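Local coordinates for terminal uridylyltransferase 1 (Trypanosoma brucei, PDB 5HZD), which adds uridines from UTP to the 3' ends of guide RNAs, ribosomal RNAs and some mRNAs during mitochondrial RNA editing in trypanosomes, at residues A127-D132 and E363-Y368; P141-A146 and L287-F292. One frame throughout, in Å; residues are numbered along the deposited sequence. Where two conformers were deposited one is given.

Contact 1. Residues A127-D132 and E363-Y368; sequences AVVDVD and ESLVNY
At the flank of the UTP-binding cleft, V129 and V131 of the catalytic palm domain pack against L365 and V366 in the loop between helices 336-349 and 385-409. No hydrogen bond joins 127-132 to 363-368; apolar side chains make the contact. Strand 124-129 gives way to helix 131-135 here. D130, at the N-cap position, accepts through OD1 from the backbone N of A133; V131, in the first turn, has its side chain directed at the loop. The two methyls of V131 divide the work. CG2 lies 3.9 Å from CB of L365, at the root of the leucine, whereas CG1, placed anti to the backbone N (chi1 172°), approaches the L365-V366 peptide, 3.9 Å from the backbone N of V366, and meets CG2 of V366 at 4.1 Å. L365 stands at about a right angle to both palm valines, and its CD1 advances to 4.2 Å from CG1 of V129, a looser touch on the strand. F107 and M134 also pack against L365, as does I294, a UTP-binding residue, so the leucine packs next to one of the residues of the nucleotide site. The loop holds its shape by local bonds: S364 OG accepts from the backbone N of V366 at 3.2 Å in an ST turn, and also bonds to E135 of the palm helix, while a type I turn from L365 to Y368 is closed by Y368 N to L365 O at 3.1 Å. The contact is consistent with the bilobal catalytic core of Cid1-like terminal nucleotidyltransferases: a loop of the region carrying the UTP-binding residues S336 and Y337 rests where an inner strand of the palm sheet passes into the short helix 131-135.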
loop_
_atom_site.group_PDB
_atom_site.type_symbol
_atom_site.label_atom_id
_atom_site.label_comp_id
_atom_site.label_asym_id
_atom_site.label_seq_id
_atom_site.Cartn_x
_atom_site.Cartn_y
_atom_site.Cartn_z
ATOM N N ALA A 127 -1.108 -6.445 -9.175
ATOM C CA ALA A 127 -0.099 -6.449 -10.242
ATOM C C ALA A 127 -0.429 -7.577 -11.209
ATOM O O ALA A 127 -0.698 -8.695 -10.783
ATOM C CB ALA A 127 1.291 -6.729 -9.648
ATOM N N VAL A 128 -0.380 -7.300 -12.505
ATOM C CA VAL A 128 -0.688 -8.312 -13.528
ATOM C C VAL A 128 0.613 -8.639 -14.252
ATOM O O VAL A 128 1.171 -7.785 -14.932
ATOM C CB VAL A 128 -1.707 -7.718 -14.536
ATOM C CG1 VAL A 128 -1.972 -8.701 -15.706
ATOM C CG2 VAL A 128 -3.023 -7.357 -13.798
ATOM N N VAL A 129 1.101 -9.874 -14.118
ATOM C CA VAL A 129 2.428 -10.240 -14.588
ATOM C C VAL A 129 2.402 -11.643 -15.185
ATOM O O VAL A 129 1.821 -12.577 -14.587
ATOM C CB VAL A 129 3.454 -10.270 -13.413
ATOM C CG1 VAL A 129 4.860 -10.649 -13.928
ATOM C CG2 VAL A 129 3.480 -8.906 -12.703
ATOM N N ASP A 130 3.046 -11.773 -16.346
ATOM C CA ASP A 130 3.372 -13.052 -16.971
ATOM C C ASP A 130 4.795 -13.351 -16.533
ATOM O O ASP A 130 5.755 -12.728 -17.021
ATOM C CB ASP A 130 3.286 -12.885 -18.501
ATOM C CG ASP A 130 3.756 -14.113 -19.294
ATOM O OD1 ASP A 130 4.459 -15.006 -18.761
ATOM O OD2 ASP A 130 3.479 -14.161 -20.524
ATOM N N VAL A 131 4.912 -14.315 -15.627
ATOM C CA VAL A 131 6.195 -14.628 -14.987
ATOM C C VAL A 131 7.225 -15.163 -15.982
ATOM O O VAL A 131 8.384 -14.724 -15.942
ATOM C CB VAL A 131 5.988 -15.569 -13.813
ATOM C CG1 VAL A 131 7.343 -16.068 -13.246
ATOM C CG2 VAL A 131 5.197 -14.844 -12.728
ATOM N N ASP A 132 6.822 -16.068 -16.875
ATOM C CA ASP A 132 7.703 -16.545 -17.942
ATOM C C ASP A 132 8.269 -15.361 -18.725
ATOM O O ASP A 132 9.478 -15.294 -18.982
ATOM C CB ASP A 132 6.942 -17.445 -18.924
ATOM C CG ASP A 132 6.689 -18.827 -18.382
ATOM O OD1 ASP A 132 7.226 -19.145 -17.300
ATOM O OD2 ASP A 132 5.971 -19.610 -19.057
ATOM N N GLU A 363 13.854 -11.233 -6.534
ATOM C CA GLU A 363 13.233 -10.419 -7.555
ATOM C C GLU A 363 12.345 -11.325 -8.431
ATOM O O GLU A 363 11.242 -10.930 -8.855
ATOM C CB GLU A 363 14.312 -9.756 -8.441
ATOM C CG GLU A 363 13.684 -8.937 -9.583
ATOM C CD GLU A 363 14.699 -8.249 -10.477
ATOM O OE1 GLU A 363 15.885 -8.180 -10.098
ATOM O OE2 GLU A 363 14.301 -7.774 -11.563
ATOM N N SER A 364 12.820 -12.543 -8.661
ATOM C CA SER A 364 12.102 -13.485 -9.515
ATOM C C SER A 364 10.829 -13.966 -8.831
ATOM O O SER A 364 10.816 -14.214 -7.616
ATOM C CB SER A 364 12.961 -14.688 -9.838
ATOM O OG SER A 364 12.232 -15.617 -10.634
ATOM N N LEU A 365 9.771 -14.130 -9.620
ATOM C CA LEU A 365 8.480 -14.580 -9.102
ATOM C C LEU A 365 8.254 -16.044 -9.431
ATOM O O LEU A 365 7.155 -16.575 -9.251
ATOM C CB LEU A 365 7.363 -13.730 -9.691
ATOM C CG LEU A 365 7.376 -12.253 -9.299
ATOM C CD1 LEU A 365 6.348 -11.496 -10.140
ATOM C CD2 LEU A 365 7.059 -12.151 -7.812
ATOM N N VAL A 366 9.283 -16.717 -9.929
ATOM C CA VAL A 366 9.162 -18.135 -10.274
ATOM C C VAL A 366 8.674 -19.013 -9.109
ATOM O O VAL A 366 7.808 -19.888 -9.283
ATOM C CB VAL A 366 10.483 -18.681 -10.843
ATOM C CG1 VAL A 366 10.438 -20.201 -10.924
ATOM C CG2 VAL A 366 10.745 -18.070 -12.216
ATOM N N ASN A 367 9.167 -18.768 -7.908
ATOM C CA ASN A 367 8.742 -19.639 -6.796
ATOM C C ASN A 367 7.610 -19.063 -5.955
ATOM O O ASN A 367 7.369 -19.501 -4.822
ATOM C CB ASN A 367 9.927 -19.984 -5.905
ATOM C CG ASN A 367 11.008 -20.751 -6.661
ATOM O OD1 ASN A 367 10.713 -21.621 -7.482
ATOM N ND2 ASN A 367 12.261 -20.405 -6.407
ATOM N N TYR A 368 6.921 -18.063 -6.494
ATOM C CA TYR A 368 5.945 -17.315 -5.708
ATOM C C TYR A 368 4.679 -18.133 -5.487
ATOM O O TYR A 368 4.194 -18.804 -6.392
ATOM C CB TYR A 368 5.584 -16.029 -6.458
ATOM C CG TYR A 368 4.981 -14.956 -5.582
ATOM C CD1 TYR A 368 5.783 -14.092 -4.837
ATOM C CD2 TYR A 368 3.598 -14.787 -5.518
ATOM C CE1 TYR A 368 5.251 -13.099 -4.045
ATOM C CE2 TYR A 368 3.044 -13.778 -4.727
ATOM C CZ TYR A 368 3.862 -12.936 -3.995
ATOM O OH TYR A 368 3.276 -11.936 -3.219
#

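Contact 2. Residues P141-A146 and L287-F292; sequences PLEKNA and LSFRAF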
loop_
_atom_site.group_PDB
_atom_site.type_symbol
_atom_site.label_atom_id
_atom_site.label_comp_id
_atom_site.label_asym_id
_atom_site.label_seq_id
_atom_site.Cartn_x
_atom_site.Cartn_y
_atom_site.Cartn_z
ATOM N N PRO A 141 4.316 -5.680 -21.392
ATOM C CA PRO A 141 4.151 -5.202 -22.760
ATOM C C PRO A 141 3.816 -3.720 -22.699
ATOM O O PRO A 141 3.711 -3.194 -21.596
ATOM C CB PRO A 141 2.944 -6.003 -23.263
ATOM C CG PRO A 141 2.117 -6.257 -22.031
ATOM C CD PRO A 141 3.102 -6.349 -20.871
ATOM N N LEU A 142 3.620 -3.064 -23.837
ATOM C CA LEU A 142 3.423 -1.613 -23.782
ATOM C C LEU A 142 2.233 -1.274 -22.910
ATOM O O LEU A 142 1.090 -1.701 -23.160
ATOM C CB LEU A 142 3.281 -1.043 -25.181
ATOM C CG LEU A 142 4.665 -0.892 -25.851
ATOM C CD1 LEU A 142 4.527 -0.421 -27.236
ATOM C CD2 LEU A 142 5.563 0.085 -25.089
ATOM N N GLU A 143 2.510 -0.561 -21.826
ATOM C CA GLU A 143 1.524 -0.455 -20.771
ATOM C C GLU A 143 0.330 0.419 -21.101
ATOM O O GLU A 143 -0.753 0.168 -20.579
ATOM C CB GLU A 143 2.180 -0.008 -19.455
ATOM C CG GLU A 143 3.055 -1.079 -18.826
ATOM C CD GLU A 143 4.045 -0.458 -17.854
ATOM O OE1 GLU A 143 4.987 0.224 -18.338
ATOM O OE2 GLU A 143 3.878 -0.656 -16.641
ATOM N N LYS A 144 0.509 1.445 -21.943
ATOM C CA LYS A 144 -0.641 2.246 -22.327
ATOM C C LYS A 144 -1.686 1.347 -23.013
ATOM O O LYS A 144 -2.911 1.507 -22.842
ATOM C CB LYS A 144 -0.202 3.381 -23.263
ATOM C CG LYS A 144 -1.341 4.102 -23.954
ATOM C CD LYS A 144 -0.847 5.174 -24.927
ATOM C CE LYS A 144 -1.970 5.619 -25.868
ATOM N NZ LYS A 144 -3.226 5.991 -25.139
ATOM N N ASN A 145 -1.194 0.387 -23.798
ATOM C CA ASN A 145 -2.138 -0.457 -24.530
ATOM C C ASN A 145 -2.760 -1.495 -23.625
ATOM O O ASN A 145 -3.944 -1.826 -23.769
ATOM C CB ASN A 145 -1.449 -1.112 -25.741
ATOM C CG ASN A 145 -0.958 -0.093 -26.703
ATOM O OD1 ASN A 145 -1.644 0.893 -26.952
ATOM N ND2 ASN A 145 0.230 -0.304 -27.239
ATOM N N ALA A 146 -1.981 -2.001 -22.669
ATOM C CA ALA A 146 -2.481 -2.942 -21.679
ATOM C C ALA A 146 -3.606 -2.285 -20.867
ATOM O O ALA A 146 -4.661 -2.881 -20.620
ATOM C CB ALA A 146 -1.336 -3.387 -20.761
ATOM N N LEU A 287 -4.749 -1.219 -10.566
ATOM C CA LEU A 287 -4.223 -2.333 -11.361
ATOM C C LEU A 287 -3.005 -1.861 -12.165
ATOM O O LEU A 287 -3.077 -0.910 -12.926
ATOM C CB LEU A 287 -5.357 -2.855 -12.263
ATOM C CG LEU A 287 -5.120 -4.096 -13.119
ATOM C CD1 LEU A 287 -6.437 -4.589 -13.652
ATOM C CD2 LEU A 287 -4.165 -3.812 -14.280
ATOM N N SER A 288 -1.872 -2.523 -11.964
ATOM C CA SER A 288 -0.630 -2.195 -12.641
ATOM C C SER A 288 -0.006 -3.448 -13.206
ATOM O O SER A 288 -0.521 -4.560 -12.990
ATOM C CB SER A 288 0.340 -1.537 -11.654
ATOM O OG SER A 288 0.551 -2.388 -10.522
ATOM N N PHE A 289 1.102 -3.271 -13.931
ATOM C CA PHE A 289 1.663 -4.362 -14.721
ATOM C C PHE A 289 3.103 -4.687 -14.367
ATOM O O PHE A 289 3.774 -5.458 -15.070
ATOM C CB PHE A 289 1.544 -4.030 -16.214
ATOM C CG PHE A 289 0.129 -3.850 -16.665
ATOM C CD1 PHE A 289 -0.639 -4.953 -17.016
ATOM C CD2 PHE A 289 -0.458 -2.583 -16.682
ATOM C CE1 PHE A 289 -1.954 -4.821 -17.421
ATOM C CE2 PHE A 289 -1.774 -2.441 -17.072
ATOM C CZ PHE A 289 -2.527 -3.550 -17.437
ATOM N N ARG A 290 3.581 -4.085 -13.283
ATOM C CA ARG A 290 4.965 -4.285 -12.869
ATOM C C ARG A 290 5.090 -5.073 -11.580
ATOM O O ARG A 290 4.163 -5.138 -10.781
ATOM C CB ARG A 290 5.638 -2.918 -12.688
ATOM C CG ARG A 290 5.539 -2.068 -13.957
ATOM C CD ARG A 290 6.315 -0.768 -13.846
ATOM N NE ARG A 290 6.057 0.068 -15.016
ATOM C CZ ARG A 290 6.641 1.246 -15.220
ATOM N NH1 ARG A 290 7.500 1.715 -14.324
ATOM N NH2 ARG A 290 6.363 1.949 -16.308
ATOM N N ALA A 291 6.258 -5.663 -11.360
ATOM C CA ALA A 291 6.454 -6.544 -10.208
ATOM C C ALA A 291 7.079 -5.869 -8.997
ATOM O O ALA A 291 7.070 -6.444 -7.907
ATOM C CB ALA A 291 7.287 -7.756 -10.607
ATOM N N PHE A 292 7.614 -4.656 -9.144
ATOM C CA PHE A 292 8.409 -4.083 -8.059
ATOM C C PHE A 292 7.660 -3.955 -6.730
ATOM O O PHE A 292 8.252 -4.175 -5.672
ATOM C CB PHE A 292 9.060 -2.746 -8.473
ATOM C CG PHE A 292 8.120 -1.567 -8.459
ATOM C CD1 PHE A 292 8.015 -0.763 -7.338
ATOM C CD2 PHE A 292 7.377 -1.235 -9.588
ATOM C CE1 PHE A 292 7.161 0.325 -7.319
ATOM C CE2 PHE A 292 6.530 -0.132 -9.582
ATOM C CZ PHE A 292 6.419 0.640 -8.440
HETATM O O HOH W 1 1.866 -0.638 -14.756
#
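E143, in the first turn of helix 143-156, meets R290, just past the end of strand 285-288, in a side-on salt bridge. R290 runs extended from CG to NE (chi2 -174°), which carries its guanidinium out to the carboxylate of E143, whose own chain is extended beyond CG; the two side chains cross at about a right angle. R290 NE gives a nearly straight bond to E143 OE2 (2.8 Å), and R290 NH2 reaches E143 OE1 at 3.0 Å. Both oxygens use their syn lone pairs and lie close to the guanidinium plane, although the carboxylate itself is turned 34° from that plane. Bonding one oxygen to each nitrogen restrains rotation at both ends. OE2 carries a further load: a water donates to it at 2.8 Å and accepts from the backbone N of F289 at 2.9 Å.

Next to this polar pair, F289 CG sits beside the backbone N (chi1 -61°), swinging the ring toward the helix. A146 CB lies over one ring face, displaced toward the rim and 3.5 Å from F289 CZ, a CH-pi contact. V147 and I150 continue the apolar helix surface on which F289 rests. R290 lies near R171, a probable RNA-binding residue. The bridge and the ring contact join helix 143-156 to the end of strand 285-288, and such helix-on-sheet packing is characteristic of the nucleotidyltransferase palm.

Overall arrangement
The centres of the two contacts lie about 13 Å apart, on the same side of the chain's centre and around one mixed sheet. Strands 124-129 and 285-288 are parallel neighbours in it, and V128 N meets S288 O at 2.8 Å, probably a hydrogen bond. Helices 131-135 and 143-156 follow in succession, so 127-132 and 141-146 belong to one run of the palm. Residues 287-292 return to that run much later, and 363-368 later still, which nests contact 2 within the loop closed by contact 1. Contact 2 therefore knits the palm internally, while contact 1 joins it to the region after helix 336-349, near the UTP-binding residues of helix 292-304.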